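Local structure of molybdopterin biosynthesis enzyme, MoaB (Thermus thermophilus, 3MCH) at residues B[2-7]-B[33-38]; B[64-69]-B[123-128]; B[88-93]-B[117-122]. The protein probably takes part in molybdenum cofactor biosynthesis as a molybdopterin-binding protein of the MogA/MoaB family. All blocks are in the same frame, centred on the assembly; numbering follows the deposited sequence.

Contact 1. Residues B[2-7]-B[33-38]; sequences FRVGIL and GPFEVA
The ring of F35 carries the P34 pyrrolidine over one face, with P34 CG 4.3 Å above the plane and displaced toward the rim. From strand 2-7, V4 comes to the same ring obliquely, its CG2 branch lying 3.9 Å from F35 CD1. The F2 ring is met obliquely as well, by P34 O and by CE1 of F35. F2 and F35 are register partners and so share one side of the sheet; equal chi1 (-54°), with CG anti to the carbonyl carbon, gives the two rings a similar lean, and L150 of helix 146-154 packs on both. I6 CG1 meets V37 CG1 loosely on this side, under helix 21-30. Strands 2-9 and 35-43 are the two strands of a beta-alpha-beta unit whose crossover is helix 21-30, and F2, R3 and V4 pair in parallel with F35, E36 and V37. Four backbone bonds join 2-7 to 33-38. The ladder starts before the strand proper: P34, centre of an inverse gamma turn, offers its O to F2 N at 2.8 Å, with the donor well above the carbonyl plane. E36 is gripped twice, its N giving to F2 O and its O accepting V4 N in the straightest of the four bonds (168°). A38 N then reaches V4 O at 2.8 Å, this time in the carbonyl plane. Over the other side R3 and E36 cross with their charged planes 80° apart. E36 OE2 touches the aliphatic R3 CG at 3.5 Å but stays 5.1 Å from R3 NE, while R3 NH1 bonds to the backbone O of E61.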
ATOM      1  N   PHE B   2     -11.115  16.647  18.438  1.00 17.97           N
ATOM      2  CA  PHE B   2     -11.433  16.690  17.015  1.00 14.91           C
ATOM      3  C   PHE B   2     -12.878  16.305  16.719  1.00 14.21           C
ATOM      4  O   PHE B   2     -13.403  15.347  17.280  1.00 14.47           O
ATOM      5  CB  PHE B   2     -10.483  15.756  16.268  1.00 15.21           C
ATOM      6  CG  PHE B   2      -9.038  16.040  16.536  1.00 13.65           C
ATOM      7  CD1 PHE B   2      -8.426  17.165  15.993  1.00 14.58           C
ATOM      8  CD2 PHE B   2      -8.296  15.206  17.370  1.00 15.29           C
ATOM      9  CE1 PHE B   2      -7.096  17.458  16.277  1.00 17.40           C
ATOM     10  CE2 PHE B   2      -6.959  15.492  17.661  1.00 14.37           C
ATOM     11  CZ  PHE B   2      -6.362  16.619  17.112  1.00 16.24           C
ATOM     12  N   ARG B   3     -13.513  17.063  15.831  1.00 13.80           N
ATOM     13  CA  ARG B   3     -14.899  16.813  15.450  1.00 13.92           C
ATOM     14  C   ARG B   3     -14.945  15.687  14.436  1.00 13.39           C
ATOM     15  O   ARG B   3     -14.289  15.743  13.397  1.00 13.19           O
ATOM     16  CB  ARG B   3     -15.512  18.087  14.873  1.00 15.06           C
ATOM     17  CG  ARG B   3     -15.535  19.220  15.885  1.00 18.36           C
ATOM     18  CD  ARG B   3     -15.867  20.542  15.232  1.00 22.89           C
ATOM     19  NE  ARG B   3     -17.204  20.549  14.656  1.00 25.01           N
ATOM     20  CZ  ARG B   3     -17.483  20.984  13.432  1.00 25.37           C
ATOM     21  NH1 ARG B   3     -16.513  21.444  12.648  1.00 25.44           N
ATOM     22  NH2 ARG B   3     -18.730  20.963  12.993  1.00 24.35           N
ATOM     23  N   VAL B   4     -15.742  14.669  14.747  1.00 12.19           N
ATOM     24  CA  VAL B   4     -15.860  13.485  13.910  1.00 11.42           C
ATOM     25  C   VAL B   4     -17.244  13.289  13.311  1.00 12.57           C
ATOM     26  O   VAL B   4     -18.254  13.533  13.961  1.00 12.68           O
ATOM     27  CB  VAL B   4     -15.529  12.217  14.731  1.00 11.68           C
ATOM     28  CG1 VAL B   4     -15.577  10.969  13.847  1.00 12.83           C
ATOM     29  CG2 VAL B   4     -14.171  12.365  15.376  1.00 11.41           C
ATOM     30  N   GLY B   5     -17.264  12.834  12.065  1.00 11.96           N
ATOM     31  CA  GLY B   5     -18.510  12.532  11.390  1.00 12.15           C
ATOM     32  C   GLY B   5     -18.483  11.044  11.075  1.00 13.37           C
ATOM     33  O   GLY B   5     -17.459  10.526  10.628  1.00 13.13           O
ATOM     34  N   ILE B   6     -19.584  10.348  11.328  1.00 13.24           N
ATOM     35  CA  ILE B   6     -19.660   8.918  11.044  1.00 13.95           C
ATOM     36  C   ILE B   6     -20.666   8.734   9.912  1.00 15.40           C
ATOM     37  O   ILE B   6     -21.830   9.100  10.046  1.00 16.02           O
ATOM     38  CB  ILE B   6     -20.115   8.118  12.300  1.00 14.90           C
ATOM     39  CG1 ILE B   6     -19.092   8.302  13.426  1.00 14.60           C
ATOM     40  CG2 ILE B   6     -20.257   6.632  11.963  1.00 13.97           C
ATOM     41  CD1 ILE B   6     -17.623   7.889  13.137  1.00 25.29           C
ATOM     42  N   LEU B   7     -20.203   8.184   8.793  1.00 14.81           N
ATOM     43  CA  LEU B   7     -21.063   7.968   7.636  1.00 16.43           C
ATOM     44  C   LEU B   7     -21.251   6.487   7.347  1.00 16.14           C
ATOM     45  O   LEU B   7     -20.309   5.802   6.956  1.00 16.37           O
ATOM     46  CB  LEU B   7     -20.466   8.648   6.403  1.00 17.52           C
ATOM     47  CG  LEU B   7     -21.277   8.522   5.107  1.00 19.74           C
ATOM     48  CD1 LEU B   7     -22.641   9.169   5.297  1.00 21.43           C
ATOM     49  CD2 LEU B   7     -20.525   9.187   3.966  1.00 20.40           C
ATOM     50  N   GLY B  33     -11.431   9.371  24.133  1.00 23.61           N
ATOM     51  CA  GLY B  33     -10.369  10.034  23.398  1.00 20.93           C
ATOM     52  C   GLY B  33     -10.717  11.460  23.018  1.00 20.50           C
ATOM     53  O   GLY B  33     -11.843  11.908  23.261  1.00 20.08           O
ATOM     54  N   PRO B  34      -9.769  12.202  22.418  1.00 18.69           N
ATOM     55  CA  PRO B  34      -9.976  13.592  22.003  1.00 18.16           C
ATOM     56  C   PRO B  34     -10.888  13.663  20.790  1.00 16.19           C
ATOM     57  O   PRO B  34     -10.543  14.265  19.769  1.00 16.69           O
ATOM     58  CB  PRO B  34      -8.562  14.066  21.694  1.00 17.93           C
ATOM     59  CG  PRO B  34      -7.935  12.841  21.113  1.00 16.81           C
ATOM     60  CD  PRO B  34      -8.404  11.756  22.079  1.00 18.51           C
ATOM     61  N   PHE B  35     -12.057  13.046  20.920  1.00 16.53           N
ATOM     62  CA  PHE B  35     -13.027  12.997  19.839  1.00 15.39           C
ATOM     63  C   PHE B  35     -14.426  13.375  20.292  1.00 16.89           C
ATOM     64  O   PHE B  35     -14.847  13.048  21.402  1.00 18.40           O
ATOM     65  CB  PHE B  35     -13.095  11.578  19.263  1.00 14.91           C
ATOM     66  CG  PHE B  35     -11.769  11.031  18.836  1.00 12.71           C
ATOM     67  CD1 PHE B  35     -11.130  11.519  17.699  1.00 14.68           C
ATOM     68  CD2 PHE B  35     -11.142  10.036  19.585  1.00 15.24           C
ATOM     69  CE1 PHE B  35      -9.885  11.024  17.309  1.00 16.97           C
ATOM     70  CE2 PHE B  35      -9.894   9.535  19.204  1.00 15.24           C
ATOM     71  CZ  PHE B  35      -9.265  10.030  18.065  1.00 16.27           C
ATOM     72  N   GLU B  36     -15.144  14.068  19.419  1.00 16.64           N
ATOM     73  CA  GLU B  36     -16.525  14.428  19.685  1.00 17.19           C
ATOM     74  C   GLU B  36     -17.269  14.201  18.376  1.00 15.29           C
ATOM     75  O   GLU B  36     -16.932  14.785  17.339  1.00 16.42           O
ATOM     76  CB  GLU B  36     -16.645  15.880  20.175  1.00 18.61           C
ATOM     77  CG  GLU B  36     -15.990  16.935  19.313  1.00 20.11           C
ATOM     78  CD  GLU B  36     -15.979  18.299  19.988  1.00 22.50           C
ATOM     79  OE1 GLU B  36     -16.421  18.393  21.157  1.00 22.41           O
ATOM     80  OE2 GLU B  36     -15.525  19.276  19.353  1.00 22.30           O
ATOM     81  N   VAL B  37     -18.252  13.306  18.419  1.00 13.73           N
ATOM     82  CA  VAL B  37     -19.033  12.976  17.236  1.00 14.20           C
ATOM     83  C   VAL B  37     -20.018  14.100  16.984  1.00 14.73           C
ATOM     84  O   VAL B  37     -20.998  14.266  17.720  1.00 14.61           O
ATOM     85  CB  VAL B  37     -19.780  11.638  17.424  1.00 15.45           C
ATOM     86  CG1 VAL B  37     -20.622  11.325  16.192  1.00 16.90           C
ATOM     87  CG2 VAL B  37     -18.766  10.518  17.664  1.00 17.90           C
ATOM     88  N   ALA B  38     -19.739  14.869  15.936  1.00 14.31           N
ATOM     89  CA  ALA B  38     -20.543  16.025  15.573  1.00 14.49           C
ATOM     90  C   ALA B  38     -21.513  15.769  14.431  1.00 14.60           C
ATOM     91  O   ALA B  38     -22.302  16.643  14.076  1.00 15.64           O
ATOM     92  CB  ALA B  38     -19.630  17.184  15.219  1.00 15.75           C
TER

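Contact 2. Residues B[64-69]-B[123-128]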
ATOM      1  N   ASP B  64     -13.102  17.408  11.244  1.00 13.79           N
ATOM      2  CA  ASP B  64     -11.691  17.052  11.311  1.00 13.57           C
ATOM      3  C   ASP B  64     -11.457  15.622  10.857  1.00 13.84           C
ATOM      4  O   ASP B  64     -10.465  15.323  10.192  1.00 13.44           O
ATOM      5  CB  ASP B  64     -11.186  17.218  12.744  1.00 15.04           C
ATOM      6  CG  ASP B  64     -11.399  18.625  13.270  1.00 17.41           C
ATOM      7  OD1 ASP B  64     -11.071  19.582  12.533  1.00 18.91           O
ATOM      8  OD2 ASP B  64     -11.886  18.774  14.415  1.00 17.85           O
ATOM      9  N   LEU B  65     -12.384  14.744  11.218  1.00 12.14           N
ATOM     10  CA  LEU B  65     -12.284  13.336  10.866  1.00 11.66           C
ATOM     11  C   LEU B  65     -13.598  12.802  10.333  1.00 11.67           C
ATOM     12  O   LEU B  65     -14.659  13.069  10.894  1.00 12.57           O
ATOM     13  CB  LEU B  65     -11.892  12.511  12.101  1.00 11.41           C
ATOM     14  CG  LEU B  65     -11.846  10.990  11.925  1.00 11.73           C
ATOM     15  CD1 LEU B  65     -10.644  10.602  11.067  1.00 11.16           C
ATOM     16  CD2 LEU B  65     -11.754  10.310  13.291  1.00 10.30           C
ATOM     17  N   ILE B  66     -13.528  12.056   9.238  1.00 11.04           N
ATOM     18  CA  ILE B  66     -14.723  11.433   8.701  1.00 12.62           C
ATOM     19  C   ILE B  66     -14.458   9.941   8.646  1.00 13.72           C
ATOM     20  O   ILE B  66     -13.516   9.491   7.993  1.00 13.82           O
ATOM     21  CB  ILE B  66     -15.074  11.914   7.282  1.00 13.08           C
ATOM     22  CG1 ILE B  66     -15.445  13.394   7.308  1.00 15.19           C
ATOM     23  CG2 ILE B  66     -16.234  11.072   6.728  1.00 13.49           C
ATOM     24  CD1 ILE B  66     -15.484  14.071   5.941  1.00 25.29           C
ATOM     25  N   LEU B  67     -15.273   9.186   9.372  1.00 12.26           N
ATOM     26  CA  LEU B  67     -15.166   7.741   9.393  1.00 11.94           C
ATOM     27  C   LEU B  67     -16.367   7.168   8.654  1.00 12.91           C
ATOM     28  O   LEU B  67     -17.495   7.227   9.155  1.00 13.79           O
ATOM     29  CB  LEU B  67     -15.154   7.219  10.838  1.00 12.07           C
ATOM     30  CG  LEU B  67     -13.992   7.693  11.720  1.00 10.41           C
ATOM     31  CD1 LEU B  67     -14.192   7.222  13.159  1.00 11.31           C
ATOM     32  CD2 LEU B  67     -12.673   7.154  11.168  1.00 10.95           C
ATOM     33  N   THR B  68     -16.138   6.661   7.448  1.00 13.72           N
ATOM     34  CA  THR B  68     -17.226   6.038   6.706  1.00 13.94           C
ATOM     35  C   THR B  68     -17.106   4.571   7.089  1.00 14.12           C
ATOM     36  O   THR B  68     -16.040   4.124   7.517  1.00 15.18           O
ATOM     37  CB  THR B  68     -17.066   6.154   5.163  1.00 14.89           C
ATOM     38  OG1 THR B  68     -15.984   5.321   4.717  1.00 14.80           O
ATOM     39  CG2 THR B  68     -16.810   7.595   4.748  1.00 13.78           C
ATOM     40  N   ASN B  69     -18.195   3.824   6.970  1.00 14.88           N
ATOM     41  CA  ASN B  69     -18.139   2.404   7.257  1.00 15.52           C
ATOM     42  C   ASN B  69     -19.017   1.697   6.235  1.00 17.05           C
ATOM     43  O   ASN B  69     -20.110   2.170   5.916  1.00 18.25           O
ATOM     44  CB  ASN B  69     -18.589   2.101   8.697  1.00 15.83           C
ATOM     45  CG  ASN B  69     -20.075   2.324   8.918  1.00 15.38           C
ATOM     46  OD1 ASN B  69     -20.905   1.511   8.514  1.00 18.90           O
ATOM     47  ND2 ASN B  69     -20.414   3.435   9.561  1.00 16.67           N
ATOM     48  N   THR B 123      -9.445  17.810   6.366  1.00 16.96           N
ATOM     49  CA  THR B 123     -10.243  16.713   6.900  1.00 15.45           C
ATOM     50  C   THR B 123      -9.624  15.360   6.564  1.00 14.91           C
ATOM     51  O   THR B 123      -9.299  15.082   5.409  1.00 13.64           O
ATOM     52  CB  THR B 123     -11.677  16.743   6.328  1.00 18.29           C
ATOM     53  OG1 THR B 123     -12.270  18.018   6.603  1.00 16.68           O
ATOM     54  CG2 THR B 123     -12.532  15.641   6.955  1.00 18.27           C
ATOM     55  N   LEU B 124      -9.453  14.525   7.585  1.00 12.98           N
ATOM     56  CA  LEU B 124      -8.909  13.187   7.390  1.00 12.30           C
ATOM     57  C   LEU B 124     -10.097  12.260   7.200  1.00 11.77           C
ATOM     58  O   LEU B 124     -11.045  12.300   7.983  1.00 12.72           O
ATOM     59  CB  LEU B 124      -8.099  12.755   8.618  1.00 13.16           C
ATOM     60  CG  LEU B 124      -7.449  11.372   8.588  1.00 13.32           C
ATOM     61  CD1 LEU B 124      -6.414  11.289   7.468  1.00 13.26           C
ATOM     62  CD2 LEU B 124      -6.795  11.113   9.941  1.00 14.76           C
ATOM     63  N   ILE B 125     -10.042  11.428   6.162  1.00 12.42           N
ATOM     64  CA  ILE B 125     -11.125  10.508   5.851  1.00 11.89           C
ATOM     65  C   ILE B 125     -10.627   9.070   5.805  1.00 12.84           C
ATOM     66  O   ILE B 125      -9.658   8.762   5.104  1.00 12.66           O
ATOM     67  CB  ILE B 125     -11.770  10.857   4.477  1.00 13.56           C
ATOM     68  CG1 ILE B 125     -12.179  12.331   4.464  1.00 14.74           C
ATOM     69  CG2 ILE B 125     -12.976   9.967   4.213  1.00 15.71           C
ATOM     70  CD1 ILE B 125     -11.064  13.271   4.086  1.00 25.29           C
ATOM     71  N   LEU B 126     -11.283   8.200   6.572  1.00 11.11           N
ATOM     72  CA  LEU B 126     -10.933   6.782   6.601  1.00 12.73           C
ATOM     73  C   LEU B 126     -12.152   5.935   6.250  1.00 10.50           C
ATOM     74  O   LEU B 126     -13.248   6.194   6.753  1.00 12.45           O
ATOM     75  CB  LEU B 126     -10.448   6.362   7.997  1.00 13.51           C
ATOM     76  CG  LEU B 126      -8.989   6.609   8.396  1.00 18.42           C
ATOM     77  CD1 LEU B 126      -8.664   8.085   8.370  1.00 18.97           C
ATOM     78  CD2 LEU B 126      -8.767   6.030   9.785  1.00 19.58           C
ATOM     79  N   ASN B 127     -11.953   4.936   5.390  1.00 11.92           N
ATOM     80  CA  ASN B 127     -13.015   4.003   4.993  1.00 12.56           C
ATOM     81  C   ASN B 127     -12.901   2.747   5.856  1.00 13.10           C
ATOM     82  O   ASN B 127     -12.021   1.914   5.617  1.00 12.81           O
ATOM     83  CB  ASN B 127     -12.849   3.523   3.544  1.00 15.44           C
ATOM     84  CG  ASN B 127     -13.047   4.613   2.513  1.00 14.95           C
ATOM     85  OD1 ASN B 127     -12.535   4.499   1.401  1.00 16.32           O
ATOM     86  ND2 ASN B 127     -13.806   5.649   2.854  1.00 16.04           N
ATOM     87  N   LEU B 128     -13.782   2.599   6.841  1.00 13.89           N
ATOM     88  CA  LEU B 128     -13.790   1.415   7.700  1.00 14.02           C
ATOM     89  C   LEU B 128     -14.724   0.357   7.102  1.00 15.34           C
ATOM     90  O   LEU B 128     -15.636   0.682   6.339  1.00 15.68           O
ATOM     91  CB  LEU B 128     -14.316   1.774   9.093  1.00 13.41           C
ATOM     92  CG  LEU B 128     -13.547   2.768   9.959  1.00 13.18           C
ATOM     93  CD1 LEU B 128     -14.426   3.206  11.120  1.00 15.07           C
ATOM     94  CD2 LEU B 128     -12.270   2.115  10.467  1.00 16.21           C
TER
HETATM   95  O   HOH W   1     -16.294   2.669   4.455  1.00 15.14           O
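Packing is tightest on the side of the sheet that carries I66 and I125. There CD1 of I66 presses against CG2 of T123 at 3.5 Å, closer than usual van der Waals contact, while the I66 and I125 side chains run side by side. The side carrying the leucines is looser: CD1 of L65 lies 4.0 Å from CD2 of L124 and slightly farther from CD1 of L126, and L67 CD2 rests alongside L126 CB. Between the two layers the strands pair in parallel from L65-L124 to N69-L128, through five backbone bonds; the three central ones run nearly along the C=O axis, the one most nearly in line being L126 N to I66 O (2.9 Å). A water enters at the C-terminal end, accepting from T68 OG1 and donating to L128 O. T68 holds OG1 in the crowded position between N and C (chi1 70°), and there the hydroxyl also accepts N127 ND2 at 2.9 Å in a bent bond (139°). The amide of N127 is further fixed by V116 N at its OD1 and by T84 OG1 at its ND2, so this buried polar corner is well satisfied. These two strands form the middle of the sheet of the probable molybdopterin-binding domain: helix 47-60 covers I66, T68 and T123, helix 21-30 covers L67 and L128, helix 146-154 covers L65 and L124, and strands 2-9 and 117-120 flank the pair.

Contact 3. Residues B[88-93]-B[117-122]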
ATOM      1  N   LEU B  88     -10.257  12.894  -2.555  1.00 23.22           N
ATOM      2  CA  LEU B  88      -9.041  13.146  -1.784  1.00 21.62           C
ATOM      3  C   LEU B  88      -7.982  13.965  -2.502  1.00 22.25           C
ATOM      4  O   LEU B  88      -7.792  13.819  -3.708  1.00 22.91           O
ATOM      5  CB  LEU B  88      -8.412  11.819  -1.365  1.00 20.46           C
ATOM      6  CG  LEU B  88      -9.316  10.860  -0.598  1.00 19.55           C
ATOM      7  CD1 LEU B  88      -8.556   9.565  -0.324  1.00 17.37           C
ATOM      8  CD2 LEU B  88      -9.781  11.512   0.693  1.00 18.02           C
ATOM      9  N   ASP B  89      -7.287  14.819  -1.753  1.00 20.62           N
ATOM     10  CA  ASP B  89      -6.215  15.627  -2.325  1.00 22.64           C
ATOM     11  C   ASP B  89      -4.954  14.771  -2.303  1.00 22.45           C
ATOM     12  O   ASP B  89      -4.072  14.915  -3.151  1.00 22.46           O
ATOM     13  CB  ASP B  89      -5.975  16.900  -1.508  1.00 24.90           C
ATOM     14  CG  ASP B  89      -7.164  17.837  -1.513  1.00 26.90           C
ATOM     15  OD1 ASP B  89      -7.881  17.897  -2.537  1.00 28.50           O
ATOM     16  OD2 ASP B  89      -7.368  18.534  -0.499  1.00 27.69           O
ATOM     17  N   ARG B  90      -4.880  13.884  -1.314  1.00 21.09           N
ATOM     18  CA  ARG B  90      -3.746  12.976  -1.161  1.00 21.34           C
ATOM     19  C   ARG B  90      -4.155  11.819  -0.259  1.00 20.11           C
ATOM     20  O   ARG B  90      -5.077  11.946   0.543  1.00 18.34           O
ATOM     21  CB  ARG B  90      -2.535  13.710  -0.571  1.00 22.40           C
ATOM     22  CG  ARG B  90      -2.750  14.325   0.803  1.00 24.57           C
ATOM     23  CD  ARG B  90      -1.515  15.109   1.239  1.00 27.79           C
ATOM     24  NE  ARG B  90      -1.674  15.746   2.547  1.00 31.00           N
ATOM     25  CZ  ARG B  90      -2.483  16.774   2.795  1.00 33.81           C
ATOM     26  NH1 ARG B  90      -3.220  17.296   1.820  1.00 31.43           N
ATOM     27  NH2 ARG B  90      -2.551  17.286   4.021  1.00 32.51           N
ATOM     28  N   GLU B  91      -3.475  10.689  -0.398  1.00 19.57           N
ATOM     29  CA  GLU B  91      -3.803   9.523   0.409  1.00 17.45           C
ATOM     30  C   GLU B  91      -2.799   9.244   1.519  1.00 16.28           C
ATOM     31  O   GLU B  91      -1.676   9.748   1.501  1.00 14.95           O
ATOM     32  CB  GLU B  91      -3.939   8.292  -0.486  1.00 18.97           C
ATOM     33  CG  GLU B  91      -5.192   8.319  -1.340  1.00 20.98           C
ATOM     34  CD  GLU B  91      -5.341   7.088  -2.203  1.00 25.38           C
ATOM     35  OE1 GLU B  91      -5.133   5.966  -1.690  1.00 24.52           O
ATOM     36  OE2 GLU B  91      -5.685   7.244  -3.393  1.00 29.85           O
ATOM     37  N   VAL B  92      -3.228   8.451   2.496  1.00 13.81           N
ATOM     38  CA  VAL B  92      -2.370   8.067   3.615  1.00 14.70           C
ATOM     39  C   VAL B  92      -2.433   6.542   3.654  1.00 14.09           C
ATOM     40  O   VAL B  92      -3.106   5.952   4.501  1.00 14.19           O
ATOM     41  CB  VAL B  92      -2.880   8.650   4.956  1.00 12.91           C
ATOM     42  CG1 VAL B  92      -1.889   8.329   6.074  1.00 13.10           C
ATOM     43  CG2 VAL B  92      -3.061  10.159   4.837  1.00 15.30           C
ATOM     44  N   PRO B  93      -1.722   5.885   2.728  1.00 13.96           N
ATOM     45  CA  PRO B  93      -1.710   4.426   2.651  1.00 13.08           C
ATOM     46  C   PRO B  93      -1.440   3.709   3.964  1.00 11.76           C
ATOM     47  O   PRO B  93      -1.992   2.638   4.200  1.00 12.07           O
ATOM     48  CB  PRO B  93      -0.648   4.141   1.588  1.00 14.73           C
ATOM     49  CG  PRO B  93       0.253   5.326   1.660  1.00 15.51           C
ATOM     50  CD  PRO B  93      -0.722   6.467   1.812  1.00 14.28           C
ATOM     51  N   ALA B 117      -7.630   5.755   2.810  1.00 13.61           N
ATOM     52  CA  ALA B 117      -7.493   6.781   3.832  1.00 13.02           C
ATOM     53  C   ALA B 117      -6.819   7.957   3.151  1.00 12.74           C
ATOM     54  O   ALA B 117      -5.910   7.773   2.340  1.00 13.09           O
ATOM     55  CB  ALA B 117      -6.633   6.277   4.988  1.00 14.50           C
ATOM     56  N   GLY B 118      -7.265   9.165   3.462  1.00 13.27           N
ATOM     57  CA  GLY B 118      -6.655  10.321   2.847  1.00 12.95           C
ATOM     58  C   GLY B 118      -7.124  11.630   3.429  1.00 15.15           C
ATOM     59  O   GLY B 118      -7.890  11.667   4.393  1.00 14.51           O
ATOM     60  N   VAL B 119      -6.663  12.715   2.823  1.00 15.55           N
ATOM     61  CA  VAL B 119      -7.018  14.046   3.279  1.00 15.99           C
ATOM     62  C   VAL B 119      -7.664  14.862   2.170  1.00 17.67           C
ATOM     63  O   VAL B 119      -7.268  14.773   1.010  1.00 16.43           O
ATOM     64  CB  VAL B 119      -5.760  14.810   3.766  1.00 15.50           C
ATOM     65  CG1 VAL B 119      -6.109  16.256   4.125  1.00 16.31           C
ATOM     66  CG2 VAL B 119      -5.152  14.085   4.968  1.00 14.62           C
ATOM     67  N   ARG B 120      -8.686  15.624   2.538  1.00 18.05           N
ATOM     68  CA  ARG B 120      -9.353  16.538   1.620  1.00 18.48           C
ATOM     69  C   ARG B 120      -9.399  17.830   2.427  1.00 18.54           C
ATOM     70  O   ARG B 120     -10.004  17.875   3.504  1.00 18.64           O
ATOM     71  CB  ARG B 120     -10.775  16.092   1.265  1.00 19.80           C
ATOM     72  CG  ARG B 120     -11.430  17.033   0.247  1.00 22.72           C
ATOM     73  CD  ARG B 120     -12.908  16.750   0.022  1.00 23.49           C
ATOM     74  NE  ARG B 120     -13.540  17.824  -0.745  1.00 25.21           N
ATOM     75  CZ  ARG B 120     -13.390  18.013  -2.055  1.00 26.46           C
ATOM     76  NH1 ARG B 120     -12.633  17.192  -2.771  1.00 25.49           N
ATOM     77  NH2 ARG B 120     -13.995  19.036  -2.650  1.00 26.58           N
ATOM     78  N   GLY B 121      -8.741  18.872   1.928  1.00 18.53           N
ATOM     79  CA  GLY B 121      -8.710  20.127   2.657  1.00 18.28           C
ATOM     80  C   GLY B 121      -8.019  19.909   3.991  1.00 18.67           C
ATOM     81  O   GLY B 121      -6.836  19.580   4.033  1.00 19.15           O
ATOM     82  N   ARG B 122      -8.752  20.087   5.085  1.00 18.20           N
ATOM     83  CA  ARG B 122      -8.197  19.874   6.415  1.00 19.30           C
ATOM     84  C   ARG B 122      -9.006  18.803   7.131  1.00 17.00           C
ATOM     85  O   ARG B 122      -9.220  18.874   8.340  1.00 17.78           O
ATOM     86  CB  ARG B 122      -8.214  21.174   7.216  1.00 23.12           C
ATOM     87  CG  ARG B 122      -7.041  22.099   6.898  1.00 28.39           C
ATOM     88  CD  ARG B 122      -7.263  23.470   7.497  1.00 35.40           C
ATOM     89  NE  ARG B 122      -8.301  24.196   6.772  1.00 41.39           N
ATOM     90  CZ  ARG B 122      -9.245  24.931   7.350  1.00 43.79           C
ATOM     91  NH1 ARG B 122     -10.145  25.558   6.604  1.00 45.73           N
ATOM     92  NH2 ARG B 122      -9.296  25.028   8.673  1.00 45.41           N
TER
HETATM   93  O   HOH W   2      -5.213  19.142   1.926  1.00 29.53           O
HETATM   94  O   HOH W   3      -4.536  19.444   5.542  1.00 22.30           O
HETATM   95  O   HOH W   4      -5.249   4.920   1.094  1.00 17.73           O
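Two backbone N-H groups grip V119 O: D89 N at 2.8 Å, nearly along the C=O axis, and R90 N in a weak bond of 3.4 Å. D89 and R90 thus share one opposite residue, a classic beta bulge. Past it, R90 O takes V119 N, and V92 N closes on A117 O at 2.8 Å from well above the carbonyl plane. The D89 carboxylate reaches across to the turn, where OD2 receives G121 N in an almost straight bond (176°) from above its plane. This short antiparallel ladder forms the edge of the mixed sheet, with strand 90-91 outermost within the chain. E91 and G118 come to 3.8 Å between their CA atoms, and CD1 of L88 lies equally near G118 CA, filling the place a side chain there would need. The extended R90 chain lays its guanidinium over V119, whose CB sits 3.9 Å from the plane beneath its centre. Waters at the guanidinium edge, one bound firmly by NH1 and one weakly by NH2, both donate to G121 O. Within the chain, E91 OE2 makes a salt bridge with R85 NE. R90 also packs on R114 of the second subunit, and V92 on that subunit's L74.

How the contacts relate
From the N terminus, strand 2-9 leads through helix 21-30 into strand 35-43, and contact 1 closes this first beta-alpha-beta loop. Contact 2 opens only afterwards, at strand 65-69, and closes at 123-128; contact 3 opens and closes within that span, joining 88-93 to 117-122. No loops cross. All three belong to one mixed sheet, ordered 35-43, 2-9, 65-69, 123-128, 117-120, 90-91. Contact 2 occupies its middle and touches both others: G5 O lies 2.9 Å from L67 N on one flank, I125 N 2.8 Å from G118 O on the other. Contacts 1 and 3, with centres about 17 Å apart, lie at the two edges of the sheet within this chain and do not touch.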